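Side-chain contacts in particle-associated lyase (Acinetobacter bacteriophage AP22, PDB 4Y9V), which serves as the phage's tailspike and probably degrades the capsular polysaccharide of Acinetobacter baumannii by lyase action: residues 227-232 against 240-245; 252-255 against 259-262; 487-492 against 504-509; 474-477 against 481-484; 574-579 against 607-612. All blocks are in the same frame, centred on the assembly; numbering follows the deposited sequence.

Contact 1: residues 227-232 against 240-245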
# COMPACT_ATOMS: atom_id res chain seq x y z
N VAL A 227 3.80 -17.75 -29.25
CA VAL A 227 3.28 -17.65 -27.89
C VAL A 227 1.94 -18.37 -27.87
O VAL A 227 1.10 -18.12 -28.74
CB VAL A 227 3.17 -16.17 -27.50
CG1 VAL A 227 2.56 -16.03 -26.10
CG2 VAL A 227 4.56 -15.51 -27.56
N PRO A 228 1.68 -19.27 -26.91
CA PRO A 228 0.44 -20.02 -26.96
C PRO A 228 -0.83 -19.20 -27.08
O PRO A 228 -1.73 -19.56 -27.81
CB PRO A 228 0.55 -20.84 -25.64
CG PRO A 228 2.01 -21.05 -25.44
CD PRO A 228 2.64 -19.81 -25.94
N LEU A 229 -0.90 -18.09 -26.32
CA LEU A 229 -1.97 -17.12 -26.53
C LEU A 229 -1.38 -15.70 -26.52
O LEU A 229 -0.68 -15.32 -25.57
CB LEU A 229 -3.04 -17.19 -25.48
CG LEU A 229 -4.16 -16.12 -25.57
CD1 LEU A 229 -4.95 -16.22 -26.86
CD2 LEU A 229 -5.05 -16.19 -24.35
N VAL A 230 -1.72 -14.94 -27.55
CA VAL A 230 -1.54 -13.49 -27.57
C VAL A 230 -2.94 -12.87 -27.67
O VAL A 230 -3.75 -13.28 -28.50
CB VAL A 230 -0.68 -13.01 -28.74
CG1 VAL A 230 -0.46 -11.47 -28.62
CG2 VAL A 230 0.64 -13.76 -28.81
N ILE A 231 -3.19 -11.85 -26.82
CA ILE A 231 -4.35 -10.97 -26.94
C ILE A 231 -3.79 -9.59 -27.28
O ILE A 231 -2.94 -9.09 -26.54
CB ILE A 231 -5.19 -10.93 -25.67
CG1 ILE A 231 -5.71 -12.30 -25.30
CG2 ILE A 231 -6.28 -9.89 -25.78
CD1 ILE A 231 -6.38 -12.38 -23.95
N ASP A 232 -4.25 -9.01 -28.40
CA ASP A 232 -3.67 -7.80 -28.96
C ASP A 232 -4.79 -6.83 -29.29
O ASP A 232 -5.82 -7.23 -29.86
CB ASP A 232 -2.87 -8.22 -30.20
CG ASP A 232 -1.94 -7.21 -30.82
OD1 ASP A 232 -2.00 -6.02 -30.54
OD2 ASP A 232 -1.05 -7.70 -31.62
N GLY A 240 -9.78 -14.74 -18.13
CA GLY A 240 -10.12 -15.95 -17.42
C GLY A 240 -8.88 -16.76 -17.02
O GLY A 240 -7.78 -16.28 -17.12
N TYR A 241 -9.18 -18.06 -16.63
CA TYR A 241 -8.03 -18.84 -16.25
C TYR A 241 -7.24 -19.29 -17.49
O TYR A 241 -7.84 -19.87 -18.41
CB TYR A 241 -8.45 -20.07 -15.45
CG TYR A 241 -7.26 -20.94 -15.10
CD1 TYR A 241 -6.39 -20.55 -14.10
CD2 TYR A 241 -6.95 -22.09 -15.79
CE1 TYR A 241 -5.26 -21.33 -13.79
CE2 TYR A 241 -5.86 -22.87 -15.51
CZ TYR A 241 -4.99 -22.48 -14.49
OH TYR A 241 -3.89 -23.23 -14.15
N PHE A 242 -5.95 -19.07 -17.50
CA PHE A 242 -5.04 -19.48 -18.55
C PHE A 242 -3.89 -20.27 -18.00
O PHE A 242 -3.31 -19.90 -16.98
CB PHE A 242 -4.48 -18.21 -19.26
CG PHE A 242 -3.48 -18.57 -20.35
CD1 PHE A 242 -3.95 -18.97 -21.58
CD2 PHE A 242 -2.12 -18.58 -20.10
CE1 PHE A 242 -3.06 -19.36 -22.57
CE2 PHE A 242 -1.23 -18.98 -21.09
CZ PHE A 242 -1.72 -19.36 -22.32
N GLU A 243 -3.52 -21.34 -18.71
CA GLU A 243 -2.39 -22.14 -18.36
C GLU A 243 -1.71 -22.64 -19.63
O GLU A 243 -2.39 -23.16 -20.52
CB GLU A 243 -2.88 -23.39 -17.55
CG GLU A 243 -1.79 -24.43 -17.28
CD GLU A 243 -2.21 -25.52 -16.29
OE1 GLU A 243 -3.24 -25.34 -15.60
OE2 GLU A 243 -1.49 -26.53 -16.25
N ASN A 244 -0.38 -22.55 -19.70
CA ASN A 244 0.37 -23.17 -20.79
C ASN A 244 1.46 -24.05 -20.25
O ASN A 244 2.01 -23.80 -19.18
CB ASN A 244 0.98 -22.12 -21.75
CG ASN A 244 2.15 -21.40 -21.13
OD1 ASN A 244 1.96 -20.58 -20.21
ND2 ASN A 244 3.37 -21.73 -21.52
N LYS A 245 1.83 -25.03 -21.05
CA LYS A 245 3.08 -25.78 -20.97
C LYS A 245 3.83 -25.55 -22.27
O LYS A 245 3.22 -25.72 -23.33
CB LYS A 245 2.78 -27.28 -20.79
CG LYS A 245 3.99 -28.18 -20.97
CD LYS A 245 3.70 -29.60 -20.66
CE LYS A 245 4.99 -30.46 -20.68
NZ LYS A 245 4.55 -31.84 -20.33
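Phe242 meets Leu229 through the CE1 side of its ring. CE1 lies 3.6 Å from Leu229 CB, and Leu229 CD2 closes in on the ring atoms CD1 and CE1 at 4.1 Å each. The leucine therefore touches with both its CB and one methyl branch, and it approaches the ring obliquely. With chi1 at 178°, the ring of Phe242 extends away from its own backbone N and reaches Leu229. Pro228 borders the ring at its edge. Its CB comes to Phe242 CZ at 4.3 Å, near the ring plane, while its CG rests 4.0 Å from Asn244 CB.

In the pectin lyase-like beta-helix these two strands belong to different faces of the coil. Strand 229-232 pairs in parallel with strands 113-125 and 250-255, and strand 237-245 pairs in parallel with strands 215-220 and 260-261. The side chains thus meet across the interior between faces, without a hydrogen bond between the two segments. Leu252 on strand 250-255 touches both Leu229 and Phe242, and Leu216 and Thr218 of strand 215-220 touch Leu229 and Pro228 respectively. The side chain of Pro228 lies about 11 Å from a bound 2-acetamido-2-deoxy-alpha-D-fucopyranose.

Contact 2: residues 252-255 against 259-262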
# COMPACT_ATOMS: atom_id res chain seq x y z
N LEU A 252 2.15 -16.32 -22.23
CA LEU A 252 1.00 -15.47 -22.47
C LEU A 252 1.51 -14.09 -22.80
O LEU A 252 2.38 -13.58 -22.07
CB LEU A 252 0.14 -15.41 -21.20
CG LEU A 252 -1.08 -14.47 -21.24
CD1 LEU A 252 -2.10 -14.92 -22.26
CD2 LEU A 252 -1.73 -14.38 -19.85
N ARG A 253 0.97 -13.46 -23.84
CA ARG A 253 1.31 -12.07 -24.14
C ARG A 253 0.04 -11.25 -24.25
O ARG A 253 -0.90 -11.63 -24.96
CB ARG A 253 2.11 -11.96 -25.44
CG ARG A 253 2.43 -10.53 -25.84
CD ARG A 253 3.22 -10.42 -27.13
NE ARG A 253 4.53 -11.02 -26.99
CZ ARG A 253 5.16 -11.80 -27.88
NH1 ARG A 253 4.58 -12.10 -29.03
NH2 ARG A 253 6.36 -12.29 -27.58
N LEU A 254 0.02 -10.12 -23.53
CA LEU A 254 -1.01 -9.09 -23.67
C LEU A 254 -0.30 -7.93 -24.39
O LEU A 254 0.68 -7.42 -23.84
CB LEU A 254 -1.56 -8.58 -22.36
CG LEU A 254 -2.32 -9.53 -21.44
CD1 LEU A 254 -3.23 -10.46 -22.21
CD2 LEU A 254 -1.40 -10.39 -20.60
N ARG A 255 -0.76 -7.59 -25.60
CA ARG A 255 -0.05 -6.65 -26.46
C ARG A 255 -0.97 -5.51 -26.84
O ARG A 255 -2.09 -5.73 -27.30
CB ARG A 255 0.45 -7.38 -27.71
CG ARG A 255 1.24 -6.51 -28.68
CD ARG A 255 1.93 -7.37 -29.70
NE ARG A 255 2.80 -6.66 -30.63
CZ ARG A 255 2.59 -6.51 -31.93
NH1 ARG A 255 1.44 -6.79 -32.48
NH2 ARG A 255 3.58 -6.02 -32.67
N ASN A 259 -6.46 -0.84 -20.25
CA ASN A 259 -7.43 -1.03 -19.13
C ASN A 259 -7.79 -2.51 -18.97
O ASN A 259 -8.83 -2.98 -19.42
CB ASN A 259 -8.68 -0.19 -19.29
CG ASN A 259 -8.37 1.25 -19.64
OD1 ASN A 259 -9.03 1.70 -20.62
ND2 ASN A 259 -7.56 1.91 -18.97
N PHE A 260 -6.94 -3.23 -18.24
CA PHE A 260 -7.25 -4.64 -18.04
C PHE A 260 -6.65 -5.12 -16.73
O PHE A 260 -5.69 -4.58 -16.20
CB PHE A 260 -6.83 -5.51 -19.22
CG PHE A 260 -5.33 -5.54 -19.47
CD1 PHE A 260 -4.74 -4.54 -20.23
CD2 PHE A 260 -4.54 -6.54 -18.93
CE1 PHE A 260 -3.39 -4.55 -20.47
CE2 PHE A 260 -3.17 -6.55 -19.16
CZ PHE A 260 -2.61 -5.56 -19.95
N ASN A 261 -7.26 -6.21 -16.24
CA ASN A 261 -6.81 -6.95 -15.07
C ASN A 261 -6.43 -8.37 -15.53
O ASN A 261 -7.20 -9.02 -16.26
CB ASN A 261 -7.89 -7.03 -14.02
CG ASN A 261 -8.16 -5.70 -13.34
OD1 ASN A 261 -7.40 -4.74 -13.39
ND2 ASN A 261 -9.33 -5.64 -12.70
N ILE A 262 -5.28 -8.84 -15.08
CA ILE A 262 -4.84 -10.20 -15.34
C ILE A 262 -5.30 -11.10 -14.21
O ILE A 262 -4.89 -10.92 -13.06
CB ILE A 262 -3.28 -10.24 -15.46
CG1 ILE A 262 -2.78 -9.29 -16.55
CG2 ILE A 262 -2.82 -11.67 -15.66
CD1 ILE A 262 -1.27 -9.18 -16.63
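Leu254 and Phe260 form the aliphatic-aromatic part of the contact. Leu254 CG comes to 3.8 Å from Phe260 CE2, and Leu254 CB lies 4.0 Å from Phe260 CZ, so the base and branch point of the leucine lie against the far end of the ring, approached obliquely. The phenyl group gets there because the CG of Phe260 sits between its own backbone N and carbonyl carbon (chi1 63°). Leu254 is modelled in two conformers, and these distances hold for one of them.

The aliphatic part is lighter. Leu254 CD2 touches Ile262 CD1 at 4.2 Å, methyl to methyl. Two residues further along the chain from Phe260, the same isoleucine sets its CG1 at the edge of the phenylalanine ring, in its plane. Leucine, phenylalanine and isoleucine thus make a small triangle of contacts.

Neighbouring side chains extend the apolar layer past the segments: the rings of Phe260 and Phe237 meet nearly parallel, their planes about 5° apart, and Leu254 also touches Ile231 and Ile280 on the adjoining strands of its beta-helix face. Charge is kept to the far side of strand 250-255, where Arg255 points away from 259-262 and forms salt bridges with Asp232, Asp309 and Asp307, the last a residue of the glycan pocket.

With no hydrogen bond across the two segments, the direct link between them is apolar and comes from buried side chains in van der Waals contact in the interior of the solenoid.

Contact 3: residues 487-492 against 504-509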
# COMPACT_ATOMS: atom_id res chain seq x y z
N GLY A 487 22.03 16.85 -8.09
CA GLY A 487 21.25 17.89 -7.47
C GLY A 487 21.38 17.84 -5.96
O GLY A 487 21.95 18.69 -5.30
N TYR A 488 20.87 16.73 -5.40
CA TYR A 488 20.98 16.51 -3.98
C TYR A 488 21.15 15.03 -3.68
O TYR A 488 20.69 14.15 -4.40
CB TYR A 488 19.74 17.05 -3.21
CG TYR A 488 18.43 16.44 -3.61
CD1 TYR A 488 17.69 16.93 -4.69
CD2 TYR A 488 17.90 15.36 -2.94
CE1 TYR A 488 16.51 16.38 -5.09
CE2 TYR A 488 16.68 14.80 -3.30
CZ TYR A 488 16.00 15.32 -4.37
OH TYR A 488 14.79 14.79 -4.77
N ILE A 489 21.83 14.79 -2.54
CA ILE A 489 21.87 13.47 -1.93
C ILE A 489 21.47 13.65 -0.46
O ILE A 489 22.11 14.41 0.27
CB ILE A 489 23.20 12.74 -2.06
CG1 ILE A 489 23.56 12.53 -3.54
CG2 ILE A 489 23.16 11.43 -1.28
CD1 ILE A 489 24.95 11.98 -3.79
N ILE A 490 20.40 12.95 -0.06
CA ILE A 490 19.95 12.94 1.32
C ILE A 490 20.11 11.52 1.85
O ILE A 490 19.61 10.58 1.23
CB ILE A 490 18.46 13.36 1.39
CG1 ILE A 490 18.31 14.82 0.96
CG2 ILE A 490 17.87 13.09 2.75
CD1 ILE A 490 16.86 15.24 0.76
N VAL A 491 20.84 11.37 2.95
CA VAL A 491 20.96 10.09 3.68
C VAL A 491 20.77 10.48 5.14
O VAL A 491 21.75 10.74 5.85
CB VAL A 491 22.26 9.36 3.42
CG1 VAL A 491 22.26 8.02 4.14
CG2 VAL A 491 22.52 9.16 1.92
N ASP A 492 19.50 10.59 5.57
CA ASP A 492 19.19 11.30 6.81
C ASP A 492 18.62 10.41 7.93
O ASP A 492 18.55 10.91 9.07
CB ASP A 492 18.27 12.48 6.57
CG ASP A 492 16.90 12.10 6.07
OD1 ASP A 492 16.68 10.95 5.73
OD2 ASP A 492 16.03 13.03 6.01
N TYR A 504 30.42 5.21 5.09
CA TYR A 504 30.11 6.55 4.66
C TYR A 504 28.60 6.67 4.41
O TYR A 504 28.00 5.83 3.74
CB TYR A 504 30.84 6.89 3.36
CG TYR A 504 32.31 7.10 3.52
CD1 TYR A 504 32.80 8.36 3.90
CD2 TYR A 504 33.22 6.08 3.36
CE1 TYR A 504 34.13 8.57 4.08
CE2 TYR A 504 34.59 6.29 3.51
CZ TYR A 504 35.01 7.57 3.88
OH TYR A 504 36.37 7.75 4.04
N LEU A 505 28.02 7.77 4.88
CA LEU A 505 26.65 8.12 4.47
C LEU A 505 26.64 8.40 2.97
O LEU A 505 25.81 7.90 2.22
CB LEU A 505 26.18 9.29 5.31
CG LEU A 505 26.03 8.97 6.81
CD1 LEU A 505 25.98 10.23 7.64
CD2 LEU A 505 24.79 8.12 7.07
N ILE A 506 27.60 9.24 2.54
CA ILE A 506 27.82 9.60 1.14
C ILE A 506 29.31 9.44 0.90
O ILE A 506 30.12 10.03 1.62
CB ILE A 506 27.35 11.04 0.84
CG1 ILE A 506 25.88 11.22 1.20
CG2 ILE A 506 27.65 11.37 -0.61
CD1 ILE A 506 25.38 12.64 0.99
N TYR A 507 29.68 8.61 -0.07
CA TYR A 507 31.09 8.36 -0.33
C TYR A 507 31.69 9.57 -1.04
O TYR A 507 31.13 10.04 -2.04
CB TYR A 507 31.26 7.08 -1.17
CG TYR A 507 32.70 6.67 -1.19
CD1 TYR A 507 33.19 5.86 -0.18
CD2 TYR A 507 33.60 7.17 -2.13
CE1 TYR A 507 34.51 5.48 -0.13
CE2 TYR A 507 34.93 6.84 -2.05
CZ TYR A 507 35.38 6.02 -1.05
OH TYR A 507 36.74 5.66 -1.03
N PRO A 508 32.86 10.05 -0.57
CA PRO A 508 33.45 11.28 -1.14
C PRO A 508 34.29 10.99 -2.38
O PRO A 508 35.24 10.23 -2.32
CB PRO A 508 34.34 11.76 0.00
CG PRO A 508 34.74 10.55 0.75
CD PRO A 508 33.53 9.64 0.70
N SER A 509 33.96 11.68 -3.46
CA SER A 509 34.79 11.69 -4.68
C SER A 509 34.36 12.92 -5.46
O SER A 509 33.48 13.67 -5.08
CB SER A 509 34.64 10.37 -5.46
OG SER A 509 33.31 10.17 -5.87
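Ile489 overlaps Ile506, its CG2 branch pressing on the far end of the other isoleucine: CG2 is 3.4 Å from Ile506 CD1, tighter than usual for two carbons, and 3.7 Å from Ile506 CG1. In Ile489 this methyl is the branch anti to the backbone N, which turns it to the incoming segment 504-509.

Two residues along, Val491 divides its methyls. CG1 meets Leu505 CD2 at 3.9 Å, whereas CG2 lies 3.5 Å from Leu505 O and 4.0 Å from Ile506 CG1. Val491 and Ile506 run past each other in opposite directions. Ile506 CG1 thus has both Ile489 CG2 and Val491 CG2 close by.

Strand 486-496 is a parallel beta-helix strand, and segment 504-509 belongs to the connection leading on to strand 518-531, whose Thr519 and Gln521 touch Ile506. Ala472 of strand 470-476 packs against both Ile489 and Val491. Ile490 points away from 504-509 and packs on Val495 of the third subunit.

Four buried aliphatic side chains and no hydrogen bond between the segments mean that their direct contact is hydrophobic, with one methyl pair under mild steric pressure.

Contact 4: residues 474-477 against 481-484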
# COMPACT_ATOMS: atom_id res chain seq x y z
N VAL A 474 27.64 8.34 -6.23
CA VAL A 474 27.37 8.66 -7.63
C VAL A 474 28.69 9.14 -8.22
O VAL A 474 29.29 10.05 -7.68
CB VAL A 474 26.29 9.75 -7.75
CG1 VAL A 474 26.07 10.11 -9.22
CG2 VAL A 474 24.99 9.34 -7.09
N GLU A 475 29.14 8.55 -9.35
CA GLU A 475 30.42 8.95 -9.90
C GLU A 475 30.56 8.48 -11.36
O GLU A 475 29.97 7.48 -11.77
CB GLU A 475 31.56 8.39 -9.03
CG GLU A 475 32.97 8.97 -9.35
CD GLU A 475 32.97 10.46 -9.39
OE1 GLU A 475 33.12 11.09 -8.31
OE2 GLU A 475 32.76 11.04 -10.48
N ASP A 476 31.41 9.20 -12.08
CA ASP A 476 31.77 8.79 -13.44
C ASP A 476 32.51 7.44 -13.41
O ASP A 476 33.05 7.04 -12.39
CB ASP A 476 32.61 9.88 -14.11
CG ASP A 476 32.71 9.76 -15.63
OD1 ASP A 476 31.92 8.98 -16.24
OD2 ASP A 476 33.59 10.45 -16.21
N GLY A 477 32.56 6.80 -14.56
CA GLY A 477 33.22 5.53 -14.69
C GLY A 477 34.75 5.62 -14.66
O GLY A 477 35.41 4.60 -14.40
N ARG A 481 37.28 12.15 -14.92
CA ARG A 481 37.00 12.39 -16.34
C ARG A 481 35.93 13.43 -16.47
O ARG A 481 36.21 14.58 -16.81
CB ARG A 481 36.67 11.06 -17.04
CG ARG A 481 36.30 11.26 -18.51
CD ARG A 481 35.93 9.97 -19.21
NE ARG A 481 34.64 9.48 -18.69
CZ ARG A 481 33.84 8.65 -19.38
NH1 ARG A 481 34.20 8.19 -20.57
NH2 ARG A 481 32.65 8.34 -18.85
N TYR A 482 34.66 13.08 -16.13
CA TYR A 482 33.59 14.05 -16.06
C TYR A 482 33.07 14.07 -14.63
O TYR A 482 33.12 13.08 -13.90
CB TYR A 482 32.40 13.67 -17.00
CG TYR A 482 32.84 13.50 -18.42
CD1 TYR A 482 33.34 14.57 -19.16
CD2 TYR A 482 32.80 12.27 -19.08
CE1 TYR A 482 33.77 14.44 -20.47
CE2 TYR A 482 33.24 12.09 -20.37
CZ TYR A 482 33.73 13.18 -21.06
OH TYR A 482 34.19 13.11 -22.36
N THR A 483 32.47 15.21 -14.27
CA THR A 483 31.58 15.26 -13.11
C THR A 483 30.21 14.77 -13.54
O THR A 483 29.66 15.24 -14.55
CB THR A 483 31.51 16.70 -12.57
OG1 THR A 483 32.80 16.99 -12.03
CG2 THR A 483 30.48 16.83 -11.50
N VAL A 484 29.64 13.83 -12.79
CA VAL A 484 28.23 13.48 -12.96
C VAL A 484 27.44 14.54 -12.20
O VAL A 484 27.63 14.65 -10.99
CB VAL A 484 27.92 12.08 -12.43
CG1 VAL A 484 26.43 11.82 -12.50
CG2 VAL A 484 28.71 11.03 -13.22
O HOH W 1 34.87 12.31 -11.82
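Asp476 reaches across to Arg481 and Tyr482, and every atom of its side chain has something to meet. Its CB lies 3.2 Å from Tyr482 O and 4.2 Å from Val484 CG2. From there CG extends anti to the backbone N (chi1 -163°), which sets the carboxylate at the edge of the guanidinium, close to its plane.

OD1 takes the NH2 of Arg481 at 2.8 Å on its syn lone pair, and a weak bond from Gly477 N. OD2 is doubly held: Arg481 NE arrives at 2.9 Å on the syn side in a nearly straight bond (172°), and Tyr482 N at 2.8 Å on the anti side, the two from opposite faces of the carboxylate plane. Arginine and aspartate thus make a side-on salt bridge with planes only 24° apart, which should fix the rotation of both groups.

Further back, Val474 CG1 touches Val484 CG1 at 3.7 Å. One water donates to both Glu475 OE2 and Tyr482 O, and Ser509 OG bonds Glu475 OE1.

The bridge closes the short loop after strand 470-476. That strand pairs in parallel with strand 435-441, whose Gln441 touches Asp476, Arg481, Tyr482 and Val484, while Val453 of strand 453-458 packs on both valines.

Contact 5: residues 574-579 against 607-612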
# COMPACT_ATOMS: atom_id res chain seq x y z
N PHE A 574 33.71 25.54 39.47
CA PHE A 574 34.97 25.77 38.81
C PHE A 574 35.85 26.84 39.50
O PHE A 574 36.89 27.18 38.96
CB PHE A 574 34.78 26.17 37.33
CG PHE A 574 34.26 25.00 36.49
CD1 PHE A 574 35.01 23.86 36.32
CD2 PHE A 574 33.01 25.08 35.87
CE1 PHE A 574 34.56 22.80 35.53
CE2 PHE A 574 32.55 24.01 35.11
CZ PHE A 574 33.32 22.90 34.92
N ASN A 575 35.41 27.32 40.67
CA ASN A 575 36.18 28.34 41.39
C ASN A 575 36.35 27.96 42.85
O ASN A 575 35.39 27.68 43.55
CB ASN A 575 35.46 29.72 41.31
CG ASN A 575 35.53 30.22 39.90
OD1 ASN A 575 36.56 30.78 39.47
ND2 ASN A 575 34.51 29.93 39.10
N GLU A 576 37.62 28.07 43.26
CA GLU A 576 38.01 27.79 44.66
C GLU A 576 37.48 28.87 45.61
O GLU A 576 37.16 28.56 46.76
CB GLU A 576 39.54 27.75 44.73
CG GLU A 576 40.10 26.54 43.96
CD GLU A 576 40.16 26.64 42.43
OE1 GLU A 576 40.19 27.76 41.89
OE2 GLU A 576 40.23 25.63 41.78
N ASP A 577 37.33 30.09 45.11
CA ASP A 577 36.84 31.22 45.89
C ASP A 577 36.12 32.10 44.91
O ASP A 577 36.71 32.72 44.05
CB ASP A 577 37.99 31.99 46.53
CG ASP A 577 37.55 33.14 47.39
OD1 ASP A 577 36.40 33.59 47.28
OD2 ASP A 577 38.39 33.60 48.18
N THR A 578 34.75 32.18 45.01
CA THR A 578 34.00 32.94 44.06
C THR A 578 34.13 34.44 44.24
O THR A 578 33.62 35.18 43.38
CB THR A 578 32.51 32.53 44.06
OG1 THR A 578 32.04 32.74 45.40
CG2 THR A 578 32.35 31.08 43.69
N ASN A 579 34.83 34.93 45.24
CA ASN A 579 35.16 36.32 45.44
C ASN A 579 36.32 36.71 44.54
O ASN A 579 36.52 37.91 44.33
CB ASN A 579 35.63 36.61 46.86
CG ASN A 579 34.56 36.56 47.91
OD1 ASN A 579 33.38 36.57 47.65
ND2 ASN A 579 35.13 36.56 49.14
N LYS A 607 44.10 28.92 34.18
CA LYS A 607 44.56 27.56 34.21
C LYS A 607 44.02 26.87 35.46
O LYS A 607 43.85 27.45 36.54
CB LYS A 607 46.07 27.43 34.12
CG LYS A 607 46.90 27.63 35.29
CD LYS A 607 48.39 27.46 34.98
CE LYS A 607 49.18 27.97 36.20
NZ LYS A 607 50.61 27.76 35.94
N VAL A 608 43.76 25.58 35.32
CA VAL A 608 43.11 24.80 36.34
C VAL A 608 44.00 24.62 37.56
O VAL A 608 45.19 24.33 37.45
CB VAL A 608 42.69 23.42 35.77
CG1 VAL A 608 42.22 22.45 36.78
CG2 VAL A 608 41.58 23.65 34.70
N VAL A 609 43.37 24.74 38.74
CA VAL A 609 43.96 24.48 40.04
C VAL A 609 43.41 23.21 40.65
O VAL A 609 44.15 22.49 41.31
CB VAL A 609 43.78 25.71 40.94
CG1 VAL A 609 44.17 25.39 42.39
CG2 VAL A 609 44.55 26.91 40.44
N THR A 610 42.12 22.93 40.49
CA THR A 610 41.46 21.81 41.11
C THR A 610 40.88 20.91 40.03
O THR A 610 40.00 21.39 39.26
CB THR A 610 40.29 22.30 42.01
OG1 THR A 610 40.78 23.24 42.96
CG2 THR A 610 39.60 21.20 42.78
N PRO A 611 41.26 19.68 39.93
CA PRO A 611 40.65 18.76 38.94
C PRO A 611 39.12 18.68 39.16
O PRO A 611 38.66 18.59 40.30
CB PRO A 611 41.31 17.41 39.23
CG PRO A 611 42.68 17.80 39.75
CD PRO A 611 42.36 18.98 40.67
N LYS A 612 38.40 18.65 38.04
CA LYS A 612 36.95 18.50 38.02
C LYS A 612 36.53 17.53 36.92
O LYS A 612 37.08 17.60 35.83
CB LYS A 612 36.24 19.84 37.74
CG LYS A 612 36.36 20.88 38.82
CD LYS A 612 35.51 20.65 40.00
CE LYS A 612 36.08 21.22 41.29
NZ LYS A 612 34.93 21.55 42.18
O HOH W 2 40.63 25.11 39.18
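Glu576 grips Thr610 from one side of a contact whose other side is the ring of Phe574 against Lys612. Thr610 OG1 donates to Glu576 OE2 at 2.7 Å, using the anti lone pair of that oxygen. A water also donates to Glu576 OE2 at 2.7 Å and accepts from Val609 N at 2.8 Å, so the water ties the same carboxylate oxygen to the neighbouring backbone. Glu576 is bent at chi2 (78°), which brings its OE2 alongside Thr610 and within 3.6 Å of Val609 CB. Glu576 and Val609 are exposed, so this polar half is the solvent side. The second oxygen, OE1, forms a salt bridge with Arg584.

Both segments are loops within the C-terminal Ig-like domain of the tailspike: 574-579 falls between strands 555-561 and 586-594, whereas the loop holding 607-612 links strand 597-604 to strand 613-623. Further along the first loop, an Asx turn is formed by Asp577 OD1 accepting from Asn579 N.

On the inner side, buried Phe574 meets the aliphatic base of Lys612, which is modelled in two conformers and whose NZ bonds Phe573 O. Phe574 CE1 lies 4.1 Å from Lys612 CB, an oblique approach to the ring. Around that ring Trp569 and Phe614 meet it edge-to-face, Trp604 adds a third aromatic, and Leu603 of the second subunit packs against it.

Contacts 1 to 4 are buried and belong to the beta-helix region, while contact 5 is a surface contact far along the trimer, about 88 Å from contact 1 between centres. Contacts 1 and 2 share the faces built of strands 229-232 with 250-255 and 237-245 with 260-261, and they touch where Ile231 O approaches Arg255 N. Contacts 3 and 4 lie on the other side of the chain's centre, their own centres about 15 Å apart, and touch where Ile489 packs on Val474. The chemistry follows place: contacts 1, 2 and 3 inside the coil are apolar, contact 4 closes a loop with a charged pair, and contact 5 mixes an aromatic interior with a water-assisted polar rim.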